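Local coordinates for protein amine Dehydrogenase (Pseudomonas putida, PDB 1JMX) that carries two covalently bound c-type hemes and probably passes on electrons released in amine oxidation, at residues A[363-368]-A[473-478]; A[395-400]-A[410-415]; A[464-469]-A[479-484]; A[292-297]-A[357-362]. All blocks are in the same frame, centred on the assembly; numbering follows the deposited sequence.

Contact 1: residues A[363-368]-A[473-478]; sequences DKVEEV and GGQTGE. With NI (nickel (II) ion), chain D.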
# COMPACT_ATOMS: atom_id res chain seq x y z
N ASP A 363 -3.51 19.94 -39.63
CA ASP A 363 -4.62 20.77 -40.12
C ASP A 363 -5.77 20.84 -39.13
O ASP A 363 -6.26 21.93 -38.83
CB ASP A 363 -5.10 20.31 -41.51
CG ASP A 363 -5.35 18.80 -41.62
OD1 ASP A 363 -5.12 18.04 -40.65
OD2 ASP A 363 -5.79 18.38 -42.72
N LYS A 364 -6.14 19.69 -38.57
CA LYS A 364 -7.24 19.61 -37.61
C LYS A 364 -7.04 18.48 -36.61
O LYS A 364 -6.47 17.43 -36.94
CB LYS A 364 -8.57 19.39 -38.33
CG LYS A 364 -8.60 18.16 -39.25
CD LYS A 364 -9.94 17.42 -39.17
CE LYS A 364 -10.06 16.62 -37.85
NZ LYS A 364 -11.42 16.05 -37.63
N VAL A 365 -7.53 18.69 -35.39
CA VAL A 365 -7.42 17.70 -34.34
C VAL A 365 -8.65 16.79 -34.42
O VAL A 365 -9.79 17.26 -34.45
CB VAL A 365 -7.31 18.33 -32.94
CG1 VAL A 365 -7.12 17.24 -31.90
CG2 VAL A 365 -6.14 19.30 -32.88
N GLU A 366 -8.38 15.50 -34.47
CA GLU A 366 -9.40 14.46 -34.59
C GLU A 366 -9.75 13.76 -33.27
O GLU A 366 -10.92 13.62 -32.92
CB GLU A 366 -8.86 13.44 -35.58
CG GLU A 366 -9.86 12.55 -36.24
CD GLU A 366 -9.21 11.72 -37.32
OE1 GLU A 366 -8.31 10.90 -36.98
OE2 GLU A 366 -9.56 11.91 -38.51
N GLU A 367 -8.72 13.35 -32.55
CA GLU A 367 -8.88 12.61 -31.30
C GLU A 367 -8.03 13.21 -30.17
O GLU A 367 -6.94 13.72 -30.42
CB GLU A 367 -8.50 11.15 -31.58
CG GLU A 367 -7.87 10.38 -30.44
CD GLU A 367 -8.87 9.87 -29.43
OE1 GLU A 367 -10.04 10.28 -29.47
OE2 GLU A 367 -8.47 9.03 -28.60
N VAL A 368 -8.55 13.16 -28.95
CA VAL A 368 -7.82 13.70 -27.80
C VAL A 368 -7.69 12.67 -26.69
O VAL A 368 -8.67 12.00 -26.33
CB VAL A 368 -8.52 14.94 -27.22
CG1 VAL A 368 -7.72 15.50 -26.06
CG2 VAL A 368 -8.68 15.99 -28.29
N GLY A 473 -10.56 24.05 -31.39
CA GLY A 473 -11.64 23.24 -31.94
C GLY A 473 -12.63 22.60 -30.98
O GLY A 473 -13.64 22.03 -31.41
N GLY A 474 -12.34 22.66 -29.68
CA GLY A 474 -13.24 22.09 -28.69
C GLY A 474 -13.37 20.58 -28.64
O GLY A 474 -14.38 20.07 -28.13
N GLN A 475 -12.39 19.85 -29.18
CA GLN A 475 -12.41 18.38 -29.16
C GLN A 475 -12.15 17.93 -27.72
O GLN A 475 -11.23 18.43 -27.07
CB GLN A 475 -11.36 17.79 -30.10
CG GLN A 475 -11.54 18.12 -31.58
CD GLN A 475 -10.87 19.45 -31.99
OE1 GLN A 475 -10.42 20.23 -31.14
NE2 GLN A 475 -10.79 19.69 -33.32
N THR A 476 -12.95 17.00 -27.23
CA THR A 476 -12.81 16.52 -25.86
C THR A 476 -12.03 15.21 -25.67
O THR A 476 -11.96 14.36 -26.55
CB THR A 476 -14.19 16.38 -25.19
OG1 THR A 476 -14.97 15.42 -25.91
CG2 THR A 476 -14.92 17.70 -25.21
N GLY A 477 -11.46 15.08 -24.47
CA GLY A 477 -10.69 13.92 -24.09
C GLY A 477 -11.08 13.56 -22.66
O GLY A 477 -11.41 14.44 -21.86
N GLU A 478 -11.01 12.28 -22.33
CA GLU A 478 -11.40 11.81 -21.01
C GLU A 478 -10.36 10.97 -20.27
O GLU A 478 -9.76 10.06 -20.84
CB GLU A 478 -12.69 11.01 -21.12
CG GLU A 478 -13.84 11.63 -20.40
CD GLU A 478 -15.17 11.03 -20.81
OE1 GLU A 478 -15.26 9.78 -20.89
OE2 GLU A 478 -16.12 11.82 -21.05
NI NI D . -11.65 10.15 -28.41
O HOH W 1 -10.23 10.01 -24.29
O HOH W 2 -13.28 10.02 -27.11
O HOH W 3 -12.57 11.92 -29.37

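Contact 2: residues A[395-400]-A[410-415]; sequences AEAWGK and GYLPAS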
# COMPACT_ATOMS: atom_id res chain seq x y z
N ALA A 395 -3.39 17.26 -22.29
CA ALA A 395 -4.30 16.80 -23.34
C ALA A 395 -3.51 16.51 -24.60
O ALA A 395 -2.97 17.42 -25.23
CB ALA A 395 -5.38 17.83 -23.61
N GLU A 396 -3.39 15.23 -24.93
CA GLU A 396 -2.65 14.78 -26.10
C GLU A 396 -3.50 14.72 -27.37
O GLU A 396 -4.42 13.91 -27.47
CB GLU A 396 -2.03 13.42 -25.81
CG GLU A 396 -1.29 12.79 -26.96
CD GLU A 396 -0.97 11.35 -26.67
OE1 GLU A 396 -1.92 10.56 -26.51
OE2 GLU A 396 0.22 11.01 -26.56
N ALA A 397 -3.16 15.56 -28.34
CA ALA A 397 -3.88 15.66 -29.61
C ALA A 397 -3.41 14.70 -30.69
O ALA A 397 -2.22 14.47 -30.85
CB ALA A 397 -3.82 17.09 -30.12
N TRP A 398 -4.37 14.18 -31.45
CA TRP A 398 -4.11 13.26 -32.55
C TRP A 398 -4.91 13.65 -33.78
O TRP A 398 -6.06 14.06 -33.69
CB TRP A 398 -4.49 11.82 -32.18
CG TRP A 398 -3.65 11.23 -31.12
CD1 TRP A 398 -3.73 11.49 -29.79
CD2 TRP A 398 -2.58 10.30 -31.30
NE1 TRP A 398 -2.77 10.78 -29.12
CE2 TRP A 398 -2.05 10.03 -30.01
CE3 TRP A 398 -2.02 9.65 -32.41
CZ2 TRP A 398 -0.98 9.15 -29.81
CZ3 TRP A 398 -0.95 8.77 -32.21
CH2 TRP A 398 -0.44 8.53 -30.91
N GLY A 399 -4.29 13.45 -34.94
CA GLY A 399 -4.95 13.76 -36.19
C GLY A 399 -4.52 12.73 -37.21
O GLY A 399 -4.19 11.59 -36.86
N LYS A 400 -4.53 13.11 -38.47
CA LYS A 400 -4.11 12.21 -39.53
C LYS A 400 -3.24 12.96 -40.49
O LYS A 400 -3.48 14.14 -40.77
CB LYS A 400 -5.33 11.62 -40.26
CG LYS A 400 -6.04 10.52 -39.50
CD LYS A 400 -6.96 9.75 -40.41
CE LYS A 400 -7.50 8.49 -39.74
NZ LYS A 400 -8.36 8.77 -38.55
N GLY A 410 0.74 16.50 -30.40
CA GLY A 410 1.49 16.84 -29.21
C GLY A 410 0.54 17.19 -28.09
O GLY A 410 -0.61 16.77 -28.10
N TYR A 411 1.01 17.96 -27.12
CA TYR A 411 0.18 18.36 -25.99
C TYR A 411 -0.38 19.75 -26.26
O TYR A 411 0.35 20.74 -26.17
CB TYR A 411 1.00 18.37 -24.70
CG TYR A 411 1.47 17.00 -24.25
CD1 TYR A 411 2.77 16.82 -23.76
CD2 TYR A 411 0.61 15.90 -24.26
CE1 TYR A 411 3.20 15.58 -23.30
CE2 TYR A 411 1.03 14.66 -23.80
CZ TYR A 411 2.32 14.50 -23.32
OH TYR A 411 2.75 13.27 -22.87
N LEU A 412 -1.67 19.82 -26.58
CA LEU A 412 -2.33 21.09 -26.88
C LEU A 412 -3.06 21.69 -25.69
O LEU A 412 -3.61 20.96 -24.87
CB LEU A 412 -3.30 20.92 -28.05
CG LEU A 412 -2.72 20.57 -29.42
CD1 LEU A 412 -3.81 20.60 -30.47
CD2 LEU A 412 -1.64 21.56 -29.79
N PRO A 413 -3.08 23.03 -25.59
CA PRO A 413 -3.75 23.72 -24.49
C PRO A 413 -5.24 23.38 -24.45
O PRO A 413 -5.88 23.18 -25.49
CB PRO A 413 -3.51 25.20 -24.82
CG PRO A 413 -3.35 25.20 -26.32
CD PRO A 413 -2.49 24.00 -26.54
N ALA A 414 -5.79 23.30 -23.25
CA ALA A 414 -7.19 22.95 -23.10
C ALA A 414 -7.80 23.42 -21.80
O ALA A 414 -7.12 23.91 -20.90
CB ALA A 414 -7.35 21.44 -23.20
N SER A 415 -9.12 23.29 -21.73
CA SER A 415 -9.89 23.63 -20.55
C SER A 415 -10.02 22.31 -19.80
O SER A 415 -10.15 21.25 -20.41
CB SER A 415 -11.28 24.14 -20.96
OG SER A 415 -12.21 24.02 -19.89
O HOH W 4 -2.67 20.14 -22.44
O HOH W 5 1.99 11.01 -24.43

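Contact 3: residues A[464-469]-A[479-484]; sequences LKVIAT and GHMIVT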
# COMPACT_ATOMS: atom_id res chain seq x y z
N LEU A 464 -13.27 10.29 -9.80
CA LEU A 464 -13.47 11.32 -10.81
C LEU A 464 -13.11 11.04 -12.27
O LEU A 464 -12.25 10.23 -12.59
CB LEU A 464 -12.75 12.60 -10.36
CG LEU A 464 -13.13 13.16 -8.98
CD1 LEU A 464 -12.32 14.42 -8.71
CD2 LEU A 464 -14.63 13.46 -8.93
N LYS A 465 -13.79 11.77 -13.14
CA LYS A 465 -13.60 11.69 -14.58
C LYS A 465 -12.97 13.03 -14.95
O LYS A 465 -13.53 14.08 -14.66
CB LYS A 465 -14.94 11.50 -15.28
CG LYS A 465 -14.82 11.00 -16.71
CD LYS A 465 -16.10 10.31 -17.18
CE LYS A 465 -17.31 11.25 -17.15
NZ LYS A 465 -18.49 10.67 -17.88
N VAL A 466 -11.77 12.97 -15.51
CA VAL A 466 -11.03 14.16 -15.90
C VAL A 466 -11.31 14.52 -17.36
O VAL A 466 -10.90 13.81 -18.27
CB VAL A 466 -9.52 13.93 -15.69
CG1 VAL A 466 -8.72 15.10 -16.22
CG2 VAL A 466 -9.24 13.72 -14.20
N ILE A 467 -12.01 15.64 -17.57
CA ILE A 467 -12.36 16.08 -18.92
C ILE A 467 -11.52 17.25 -19.42
O ILE A 467 -11.46 18.31 -18.78
CB ILE A 467 -13.85 16.53 -19.02
CG1 ILE A 467 -14.77 15.56 -18.28
CG2 ILE A 467 -14.27 16.64 -20.49
CD1 ILE A 467 -14.73 14.18 -18.80
N ALA A 468 -10.87 17.05 -20.56
CA ALA A 468 -10.07 18.09 -21.20
C ALA A 468 -10.79 18.46 -22.49
O ALA A 468 -11.28 17.59 -23.21
CB ALA A 468 -8.68 17.57 -21.54
N THR A 469 -10.92 19.76 -22.75
CA THR A 469 -11.57 20.21 -23.97
C THR A 469 -10.61 21.15 -24.68
O THR A 469 -10.24 22.19 -24.14
CB THR A 469 -12.93 20.89 -23.69
OG1 THR A 469 -12.72 22.04 -22.87
CG2 THR A 469 -13.88 19.95 -22.98
N GLY A 479 -10.21 11.24 -18.98
CA GLY A 479 -9.27 10.51 -18.15
C GLY A 479 -9.97 10.04 -16.89
O GLY A 479 -11.11 10.41 -16.63
N HIS A 480 -9.28 9.21 -16.12
CA HIS A 480 -9.83 8.68 -14.88
C HIS A 480 -8.88 8.93 -13.73
O HIS A 480 -7.72 8.53 -13.77
CB HIS A 480 -10.08 7.17 -15.01
CG HIS A 480 -10.80 6.57 -13.84
ND1 HIS A 480 -10.90 5.20 -13.66
CD2 HIS A 480 -11.45 7.13 -12.80
CE1 HIS A 480 -11.60 4.96 -12.56
NE2 HIS A 480 -11.94 6.11 -12.03
N MET A 481 -9.38 9.61 -12.71
CA MET A 481 -8.59 9.91 -11.53
C MET A 481 -9.32 9.52 -10.25
O MET A 481 -10.53 9.73 -10.12
CB MET A 481 -8.25 11.41 -11.48
CG MET A 481 -7.51 11.82 -10.22
SD MET A 481 -7.29 13.59 -10.03
CE MET A 481 -8.98 14.14 -9.99
N ILE A 482 -8.59 8.91 -9.33
CA ILE A 482 -9.14 8.53 -8.03
C ILE A 482 -8.36 9.30 -6.97
O ILE A 482 -7.13 9.32 -6.98
CB ILE A 482 -9.02 7.00 -7.77
CG1 ILE A 482 -10.01 6.23 -8.64
CG2 ILE A 482 -9.26 6.70 -6.31
CD1 ILE A 482 -9.83 4.75 -8.57
N VAL A 483 -9.08 10.03 -6.13
CA VAL A 483 -8.47 10.79 -5.05
C VAL A 483 -8.66 9.93 -3.81
O VAL A 483 -9.79 9.64 -3.43
CB VAL A 483 -9.18 12.14 -4.82
CG1 VAL A 483 -8.46 12.93 -3.75
CG2 VAL A 483 -9.25 12.93 -6.11
N THR A 484 -7.56 9.45 -3.25
CA THR A 484 -7.62 8.62 -2.05
C THR A 484 -6.87 9.09 -0.82
O THR A 484 -6.41 10.22 -0.75
CB THR A 484 -7.19 7.16 -2.27
OG1 THR A 484 -6.17 7.07 -3.28
CG2 THR A 484 -8.38 6.36 -2.59

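Contact 4: residues A[292-297]-A[357-362]; sequences AFIKAG and VNLAVY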
# COMPACT_ATOMS: atom_id res chain seq x y z
N ALA A 292 6.67 21.09 -30.52
CA ALA A 292 6.93 20.06 -31.51
C ALA A 292 5.77 19.93 -32.50
O ALA A 292 5.59 18.89 -33.12
CB ALA A 292 7.19 18.73 -30.82
N PHE A 293 4.98 20.99 -32.63
CA PHE A 293 3.85 21.01 -33.55
C PHE A 293 3.63 22.42 -34.10
O PHE A 293 3.94 23.42 -33.44
CB PHE A 293 2.57 20.50 -32.87
CG PHE A 293 2.19 21.27 -31.63
CD1 PHE A 293 1.43 22.44 -31.72
CD2 PHE A 293 2.58 20.83 -30.37
CE1 PHE A 293 1.07 23.15 -30.58
CE2 PHE A 293 2.23 21.54 -29.22
CZ PHE A 293 1.47 22.69 -29.33
N ILE A 294 3.10 22.49 -35.32
CA ILE A 294 2.81 23.76 -35.97
C ILE A 294 1.52 23.55 -36.76
O ILE A 294 1.42 22.61 -37.56
CB ILE A 294 3.98 24.23 -36.90
CG1 ILE A 294 3.67 25.57 -37.56
CG2 ILE A 294 4.27 23.20 -37.98
CD1 ILE A 294 3.81 26.75 -36.66
N LYS A 295 0.52 24.36 -36.46
CA LYS A 295 -0.75 24.26 -37.15
C LYS A 295 -0.58 24.84 -38.55
O LYS A 295 0.12 25.85 -38.73
CB LYS A 295 -1.85 25.00 -36.39
CG LYS A 295 -3.22 24.84 -37.00
CD LYS A 295 -4.25 25.64 -36.25
CE LYS A 295 -5.62 25.50 -36.89
NZ LYS A 295 -6.11 24.09 -36.91
N ALA A 296 -1.20 24.19 -39.54
CA ALA A 296 -1.14 24.63 -40.93
C ALA A 296 -1.78 26.01 -41.05
O ALA A 296 -2.86 26.25 -40.51
CB ALA A 296 -1.86 23.64 -41.82
N GLY A 297 -1.08 26.91 -41.72
CA GLY A 297 -1.58 28.26 -41.88
C GLY A 297 -1.43 29.04 -40.59
O GLY A 297 -2.25 29.90 -40.27
N VAL A 357 15.09 15.35 -34.55
CA VAL A 357 13.76 15.62 -34.02
C VAL A 357 12.70 15.85 -35.10
O VAL A 357 13.02 16.24 -36.22
CB VAL A 357 13.78 16.84 -33.09
CG1 VAL A 357 14.31 16.44 -31.73
CG2 VAL A 357 14.63 17.95 -33.69
N ASN A 358 11.44 15.61 -34.76
CA ASN A 358 10.37 15.80 -35.72
C ASN A 358 9.42 16.91 -35.32
O ASN A 358 9.30 17.26 -34.14
CB ASN A 358 9.62 14.49 -35.95
CG ASN A 358 10.50 13.42 -36.58
OD1 ASN A 358 11.41 13.72 -37.36
ND2 ASN A 358 10.23 12.16 -36.24
N LEU A 359 8.79 17.52 -36.33
CA LEU A 359 7.82 18.61 -36.14
C LEU A 359 6.51 18.19 -36.79
O LEU A 359 6.47 17.90 -37.99
CB LEU A 359 8.34 19.89 -36.81
CG LEU A 359 7.60 21.21 -36.58
CD1 LEU A 359 7.52 21.52 -35.10
CD2 LEU A 359 8.33 22.33 -37.29
N ALA A 360 5.45 18.12 -36.00
CA ALA A 360 4.15 17.73 -36.53
C ALA A 360 3.42 18.92 -37.10
O ALA A 360 3.21 19.91 -36.41
CB ALA A 360 3.31 17.08 -35.44
N VAL A 361 3.13 18.87 -38.39
CA VAL A 361 2.39 19.93 -39.05
C VAL A 361 1.00 19.33 -39.13
O VAL A 361 0.85 18.20 -39.57
CB VAL A 361 2.90 20.19 -40.48
CG1 VAL A 361 2.02 21.23 -41.18
CG2 VAL A 361 4.32 20.67 -40.43
N TYR A 362 -0.01 20.05 -38.66
CA TYR A 362 -1.35 19.49 -38.69
C TYR A 362 -2.38 20.48 -39.18
O TYR A 362 -2.18 21.69 -39.11
CB TYR A 362 -1.74 18.95 -37.31
CG TYR A 362 -2.06 20.02 -36.29
CD1 TYR A 362 -3.39 20.33 -35.97
CD2 TYR A 362 -1.05 20.73 -35.64
CE1 TYR A 362 -3.70 21.31 -35.03
CE2 TYR A 362 -1.35 21.71 -34.69
CZ TYR A 362 -2.68 21.99 -34.40
OH TYR A 362 -3.00 22.94 -33.47

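Contact 1: residues A[363-368]-A[473-478]
A classic beta bulge and a nickel site mark the place where strands 367-378 and 476-484 begin to run alongside each other as parallel neighbours. Glu366 and Glu367 together face the single Trp398 on strand 391-400; the extra residue on their own strand makes the bulge. Glu367 bends at chi2 (80°) and gives its OE1 to the metal at 1.9 Å; two waters also bind the nickel, and an anionic carboxylate oxygen suits a divalent cation. The apolar packing centres on Val368. Its CG2 meets Gln475 CB at 3.7 Å, the two side chains crossing at about a right angle, while its CG1 lies 3.9 Å from Gly477 CA. A CB on Gly477 would collide with that methyl, so glycine suits the position. Gln475 sets CG beside its own backbone N and then bends at chi2 (87°), which lays the amide along Val365: CD is 3.9 Å from Val365 CB, and NE2 is 2.9 Å from Val365 O. An alanine here would remove CG and the whole amide, and would probably leave Val365 less well covered and take the amide away from its carbonyl. Farther along, one water links the strands, donating to Val368 O (3.2 Å) and accepting from Glu478 N (3.1 Å). The buried Val368 N has no partner in the model. Strand 391-400 supports one flank, with Ala397 against Val365, Ala395 against Val368, and Lys400 in a salt bridge with Glu366; strand 462-470 takes the other, Leu470 touching both Val365 and Gln475.

Contact 2: residues A[395-400]-A[410-415]
Two direct backbone bonds and two waters join these strands of the hairpin 391-400/406-420. Ala397 N donates to Gly410 O at 2.8 Å, approaching nearly along the C=O axis. Leu412 N reaches Ala395 O at 3.0 Å, also close to that axis but with a more bent N-H (139°), and the CA-H of Tyr411 leans on the same oxygen. Beyond this point the strands part, and a water fills in: it accepts from Ala395 N (3.0 Å) and donates to Leu412 O (2.7 Å). Glu396 and Tyr411 form the antiparallel non-hydrogen-bonded pair, with Glu396 CB at the edge of the tyrosine ring. The extended glutamate chain spreads its two oxygens to different partners. OE1 accepts from Trp398 NE1 at 2.8 Å, lying in the indole plane although the N-H arrives above the carboxylate plane. OE2 has a salt bridge to Arg408 and takes a water that also bonds to Tyr411 OH. An alanine here would remove both oxygens, and would probably leave the indole N-H without its acceptor and Arg408 without this counter-charge. On the opposite face, Ala397 CB packs on Leu412 CD1 at 3.5 Å, a fit that suits a small residue. Gly410 has backbone angles at which any CB would strike the preceding carbonyl. With an arginine, an indole N-H and a water gathered round it, the carboxylate of Glu396 is likely to stay ionised.

Contact 3: residues A[464-469]-A[479-484]
Met481 lies at the middle of the apolar face of this antiparallel hairpin. Its chain runs out beside Leu464, pointing the same way, then bends at chi3 (61°) so that CE comes to 3.6 Å from Leu464 CD1. On the other flank its CB meets Val466 CG2 at 3.7 Å, the side chains crossing obliquely. Val483 CG2 adds a looser touch, 4.3 Å from Leu464 CD1, and Phe443 covers Leu464, Met481 and Val483. A flexible thioether fits well among these branched neighbours. Four backbone bonds join two hydrogen-bonded pairs. Leu464 N donates to Met481 O at 2.8 Å, almost along the C=O axis, and Met481 N returns a straight bond (169°) to Leu464 O. Val466 N reaches Gly479 O from well above the carbonyl plane, whereas Gly479 N meets a lone pair of Val466 O at 2.8 Å. With no side chain on Gly479, Val466 packs close over its backbone. On the opposite face, Lys465 and His480 form the non-hydrogen-bonded pair. His480, with CG anti to its backbone N, directs the ring edge back so that CD2 lies in plane with Leu464 O, 3.2 Å away. Its NE2 is hydrogen-bonded to Asn463 OD1, and its ring is stacked on Phe421 and edge-to-face with Phe374. The hairpin is thus two-sided: one face is apolar packing; on the other, an imidazole held by an amide and two aromatic rings is probably fixed in rotation.

Contact 4: residues A[292-297]-A[357-362]
Strands 293-295 and 357-362 run parallel, their axes 4.6 Å apart and inclined by 22°, with four backbone bonds alternating between them: Ala360 N to Ala292 O, Ile294 N to Ala360 O, Tyr362 N to Ile294 O and, shortest of all, Ala296 N to Tyr362 O. Tyr362 buries the most surface. Its CG sits in the crowded position between backbone N and carbonyl carbon (chi1 74°), which swings the ring across to the partner strand. There the CA-H of Lys295 forms a CH-pi contact over the ring face, CA lying 4.0 Å from the centroid. The lysine chain crosses the ring obliquely, its CB 3.7 Å from Tyr362 CZ, and turns at chi4 to bring NZ to Asp363 O. A long aliphatic chain with a donor at its end suits this path. Phe293 lies beside the tyrosine, CD1 being 4.1 Å from Tyr362 CE2. On the opposite face Ile294 CG2 meets Val361 CG2 at 3.5 Å, and Leu359 CD1 lies against Ala292 C. Parallel pairing of the domain's first and last strands is seen in many immunoglobulin-like sandwiches, consistent with the E-set family. Strand 345-351 continues the sheet beyond 354-362, and 299-307 does so beyond 285-295. Phe293 and Tyr362 look toward the next domain, packing on Ile409 and Leu412 of strand 406-420, while Tyr362 OH bonds to Asp472.

How the contacts relate
Contact 4 comes first along the chain, in the sheet of domain III; the other three belong to one sheet of domain IV. There, contact 1 pairs the first strand, 367-378, with the last, 476-484, and contact 2 falls between its two segments. Contact 3 shares strand 476-484 with contact 1, so their segments alternate. The centres of contacts 1 and 2 are about 7 Å apart, and each is about 17 Å from contact 3. Contact 4, about 12 Å from contact 2 between centres, meets contact 2 by side-chain packing and contact 1 by a single hydrogen bond. The chain thus passes directly from one domain into the next, and side chains of both seal the junction.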